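Local structure of peptidase, zinc-dependent (Methanocorpusculum labreanum, 3LMC) at residues 2-14 / 86-98. The protein is probably a zinc-dependent metallopeptidase of family M54 that also binds an iron ion. Numbering follows the deposited sequence.
Sequences GIHLFWDSRVPVG and HLHEKILLVTPGD
The D8 carboxylate, gripped by several donors, lies against P96, with D8 CG 3.6 Å from P96 CD; its OD1 accepts from both R10 NE and R10 N, while OD2 takes R10 NH2 at 2.9 Å and also F39 N. P96 CG also sits over one guanidinium face of R10, 3.8 Å from R10 NE, so the proline ring packs on both partners of the salt bridge. A water joins D8 OD2 to T95 OG1. At the other end of the strand pair, H4 NE2 donates to E89 OE1 at 2.6 Å and 174°, in the imidazole plane and onto the anti lone pair; the ring and carboxylate planes stand 65° apart. Between these ends, backbone bonds run from K90 N to G2 O through to D8 N to V94 O, alternating in direction. On the face of L5 and W7, V94 CG1 makes a CH-pi contact 4.0 Å from the W7 six-membered ring centroid, and V94 CG2 meets L5 CD1 at 3.6 Å. The L5 and W7 side chains also pack on helix 16-27, against V19. The bridges from I3-K90 to W7-V94 and the 20° between the N-to-C directions make 3-7 and 90-94 neighbouring parallel strands of the mixed five-stranded sheet, with 31-34 beside 3-7 and 117-120 beside 90-94.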
# COMPACT_ATOMS: atom_id res chain seq x y z
N GLY A 2 0.48 10.43 10.42
CA GLY A 2 1.68 9.65 10.18
C GLY A 2 1.39 8.63 9.09
O GLY A 2 0.22 8.37 8.77
N ILE A 3 2.43 8.04 8.53
CA ILE A 3 2.27 7.01 7.51
C ILE A 3 3.00 5.76 7.96
O ILE A 3 4.20 5.81 8.25
CB ILE A 3 2.81 7.46 6.15
CG1 ILE A 3 2.06 8.70 5.66
CG2 ILE A 3 2.65 6.35 5.11
CD1 ILE A 3 2.65 9.28 4.42
N HIS A 4 2.27 4.65 8.02
CA HIS A 4 2.78 3.40 8.56
C HIS A 4 2.78 2.31 7.49
O HIS A 4 1.74 1.98 6.93
CB HIS A 4 1.94 2.95 9.76
CG HIS A 4 1.76 4.01 10.80
ND1 HIS A 4 2.47 4.04 11.98
CD2 HIS A 4 0.92 5.08 10.85
CE1 HIS A 4 2.10 5.08 12.70
NE2 HIS A 4 1.16 5.73 12.04
N LEU A 5 3.96 1.76 7.20
CA LEU A 5 4.08 0.66 6.26
C LEU A 5 3.95 -0.62 7.07
O LEU A 5 4.87 -0.98 7.82
CB LEU A 5 5.44 0.68 5.55
CG LEU A 5 5.68 -0.43 4.54
CD1 LEU A 5 4.74 -0.28 3.36
CD2 LEU A 5 7.15 -0.45 4.05
N PHE A 6 2.80 -1.29 6.97
CA PHE A 6 2.62 -2.56 7.64
C PHE A 6 3.06 -3.68 6.69
O PHE A 6 2.28 -4.13 5.83
CB PHE A 6 1.17 -2.80 8.10
CG PHE A 6 1.02 -4.04 8.97
CD1 PHE A 6 0.27 -4.01 10.13
CD2 PHE A 6 1.70 -5.22 8.65
CE1 PHE A 6 0.17 -5.14 10.94
CE2 PHE A 6 1.61 -6.35 9.45
CZ PHE A 6 0.84 -6.31 10.60
N TRP A 7 4.29 -4.14 6.89
CA TRP A 7 4.93 -5.12 6.02
C TRP A 7 4.70 -6.56 6.54
O TRP A 7 5.33 -6.97 7.51
CB TRP A 7 6.43 -4.81 5.93
CG TRP A 7 7.20 -5.69 4.97
CD1 TRP A 7 7.70 -6.94 5.21
CD2 TRP A 7 7.55 -5.37 3.62
NE1 TRP A 7 8.33 -7.42 4.08
CE2 TRP A 7 8.25 -6.46 3.09
CE3 TRP A 7 7.32 -4.26 2.80
CZ2 TRP A 7 8.74 -6.48 1.78
CZ3 TRP A 7 7.81 -4.28 1.49
CH2 TRP A 7 8.51 -5.38 1.00
N ASP A 8 3.80 -7.30 5.89
CA ASP A 8 3.53 -8.69 6.27
C ASP A 8 4.82 -9.50 6.10
O ASP A 8 5.36 -9.59 5.00
CB ASP A 8 2.41 -9.27 5.39
CG ASP A 8 1.95 -10.64 5.84
OD1 ASP A 8 2.79 -11.57 5.87
OD2 ASP A 8 0.75 -10.80 6.14
N SER A 9 5.31 -10.08 7.19
CA SER A 9 6.65 -10.65 7.19
C SER A 9 6.79 -11.88 6.29
O SER A 9 7.89 -12.38 6.10
CB SER A 9 7.10 -10.97 8.62
OG SER A 9 6.14 -11.78 9.26
N ARG A 10 5.69 -12.36 5.72
CA ARG A 10 5.79 -13.43 4.73
C ARG A 10 6.36 -12.89 3.42
O ARG A 10 6.79 -13.66 2.58
CB ARG A 10 4.46 -14.14 4.50
CG ARG A 10 3.94 -14.94 5.72
CD ARG A 10 2.46 -15.36 5.57
NE ARG A 10 1.52 -14.24 5.63
CZ ARG A 10 0.20 -14.36 5.46
NH1 ARG A 10 -0.32 -15.55 5.22
NH2 ARG A 10 -0.59 -13.31 5.52
N VAL A 11 6.36 -11.58 3.25
CA VAL A 11 7.02 -10.96 2.10
C VAL A 11 8.46 -10.72 2.56
O VAL A 11 8.66 -10.17 3.63
CB VAL A 11 6.35 -9.62 1.73
CG1 VAL A 11 7.02 -9.01 0.53
CG2 VAL A 11 4.85 -9.83 1.46
N PRO A 12 9.46 -11.16 1.77
CA PRO A 12 10.86 -11.10 2.21
C PRO A 12 11.20 -9.83 2.98
O PRO A 12 11.17 -8.75 2.39
CB PRO A 12 11.64 -11.18 0.90
CG PRO A 12 10.80 -12.19 0.09
CD PRO A 12 9.33 -11.84 0.46
N VAL A 13 11.48 -9.96 4.28
CA VAL A 13 11.57 -8.77 5.15
C VAL A 13 12.82 -7.93 4.84
O VAL A 13 12.94 -6.79 5.28
CB VAL A 13 11.48 -9.14 6.64
CG1 VAL A 13 10.08 -9.70 6.99
CG2 VAL A 13 12.57 -10.13 7.04
N GLY A 14 13.73 -8.49 4.06
CA GLY A 14 14.94 -7.78 3.68
C GLY A 14 14.62 -6.62 2.75
O GLY A 14 15.42 -5.69 2.60
N HIS A 86 -8.30 7.16 11.63
CA HIS A 86 -8.29 7.05 10.17
C HIS A 86 -7.88 8.35 9.47
O HIS A 86 -7.49 8.32 8.30
CB HIS A 86 -9.67 6.60 9.66
CG HIS A 86 -10.78 7.55 10.00
ND1 HIS A 86 -11.27 7.70 11.28
CD2 HIS A 86 -11.49 8.40 9.23
CE1 HIS A 86 -12.23 8.59 11.28
NE2 HIS A 86 -12.39 9.04 10.05
N LEU A 87 -7.98 9.50 10.15
CA LEU A 87 -7.57 10.77 9.54
C LEU A 87 -6.06 10.95 9.67
O LEU A 87 -5.42 11.58 8.83
CB LEU A 87 -8.25 11.99 10.21
CG LEU A 87 -9.76 12.03 10.51
CD1 LEU A 87 -10.18 13.40 11.08
CD2 LEU A 87 -10.56 11.70 9.25
N HIS A 88 -5.49 10.38 10.73
CA HIS A 88 -4.13 10.75 11.13
C HIS A 88 -3.08 9.67 10.90
O HIS A 88 -1.92 9.98 10.60
CB HIS A 88 -4.10 11.19 12.59
CG HIS A 88 -4.85 12.45 12.84
ND1 HIS A 88 -4.26 13.70 12.74
CD2 HIS A 88 -6.14 12.68 13.17
CE1 HIS A 88 -5.16 14.63 12.99
NE2 HIS A 88 -6.31 14.04 13.26
N GLU A 89 -3.46 8.41 11.06
CA GLU A 89 -2.48 7.33 10.98
C GLU A 89 -2.78 6.44 9.78
O GLU A 89 -3.47 5.43 9.89
CB GLU A 89 -2.46 6.54 12.29
CG GLU A 89 -2.31 7.42 13.53
CD GLU A 89 -1.04 8.28 13.51
OE1 GLU A 89 0.01 7.80 13.01
OE2 GLU A 89 -1.08 9.43 13.99
N LYS A 90 -2.28 6.86 8.63
CA LYS A 90 -2.53 6.16 7.39
C LYS A 90 -1.73 4.88 7.41
O LYS A 90 -0.58 4.88 7.85
CB LYS A 90 -2.08 7.01 6.20
CG LYS A 90 -2.68 8.41 6.17
CD LYS A 90 -4.19 8.40 6.30
CE LYS A 90 -4.77 9.84 6.09
NZ LYS A 90 -6.26 9.83 6.26
N ILE A 91 -2.33 3.78 6.96
CA ILE A 91 -1.60 2.52 6.87
C ILE A 91 -1.58 1.96 5.46
O ILE A 91 -2.62 1.89 4.80
CB ILE A 91 -2.22 1.48 7.80
CG1 ILE A 91 -2.09 1.95 9.25
CG2 ILE A 91 -1.60 0.09 7.56
CD1 ILE A 91 -2.91 1.13 10.24
N LEU A 92 -0.40 1.55 5.00
CA LEU A 92 -0.25 0.76 3.79
C LEU A 92 0.15 -0.66 4.19
O LEU A 92 1.24 -0.87 4.74
CB LEU A 92 0.81 1.36 2.86
CG LEU A 92 1.20 0.50 1.64
CD1 LEU A 92 -0.01 0.19 0.78
CD2 LEU A 92 2.32 1.14 0.78
N LEU A 93 -0.72 -1.63 3.92
CA LEU A 93 -0.44 -3.04 4.18
C LEU A 93 0.24 -3.66 2.94
O LEU A 93 -0.25 -3.51 1.81
CB LEU A 93 -1.75 -3.78 4.48
CG LEU A 93 -1.82 -5.09 5.28
CD1 LEU A 93 -2.83 -6.06 4.66
CD2 LEU A 93 -0.48 -5.74 5.47
N VAL A 94 1.37 -4.33 3.15
CA VAL A 94 2.04 -5.07 2.07
C VAL A 94 1.80 -6.53 2.36
O VAL A 94 2.30 -7.06 3.35
CB VAL A 94 3.54 -4.78 2.06
CG1 VAL A 94 4.26 -5.67 1.04
CG2 VAL A 94 3.79 -3.31 1.76
N THR A 95 1.01 -7.19 1.51
CA THR A 95 0.52 -8.54 1.80
C THR A 95 0.91 -9.53 0.71
O THR A 95 0.99 -9.17 -0.47
CB THR A 95 -1.02 -8.54 1.91
OG1 THR A 95 -1.50 -9.88 2.08
CG2 THR A 95 -1.62 -7.97 0.63
N PRO A 96 1.13 -10.80 1.07
CA PRO A 96 1.48 -11.76 0.01
C PRO A 96 0.28 -12.26 -0.79
O PRO A 96 0.47 -12.92 -1.82
CB PRO A 96 2.09 -12.93 0.79
CG PRO A 96 1.34 -12.88 2.13
CD PRO A 96 1.25 -11.39 2.42
N GLY A 97 -0.94 -11.97 -0.34
CA GLY A 97 -2.13 -12.55 -0.95
C GLY A 97 -2.45 -11.94 -2.31
O GLY A 97 -2.21 -10.76 -2.51
N ASP A 98 -2.97 -12.74 -3.24
CA ASP A 98 -3.45 -12.21 -4.51
C ASP A 98 -4.80 -11.49 -4.28
O ASP A 98 -5.71 -12.05 -3.65
CB ASP A 98 -3.62 -13.31 -5.56
CG ASP A 98 -3.89 -12.77 -6.96
OD1 ASP A 98 -3.27 -11.74 -7.35
OD2 ASP A 98 -4.71 -13.38 -7.68
O HOH W 1 0.58 11.55 13.31
O HOH W 2 -1.38 -9.63 4.76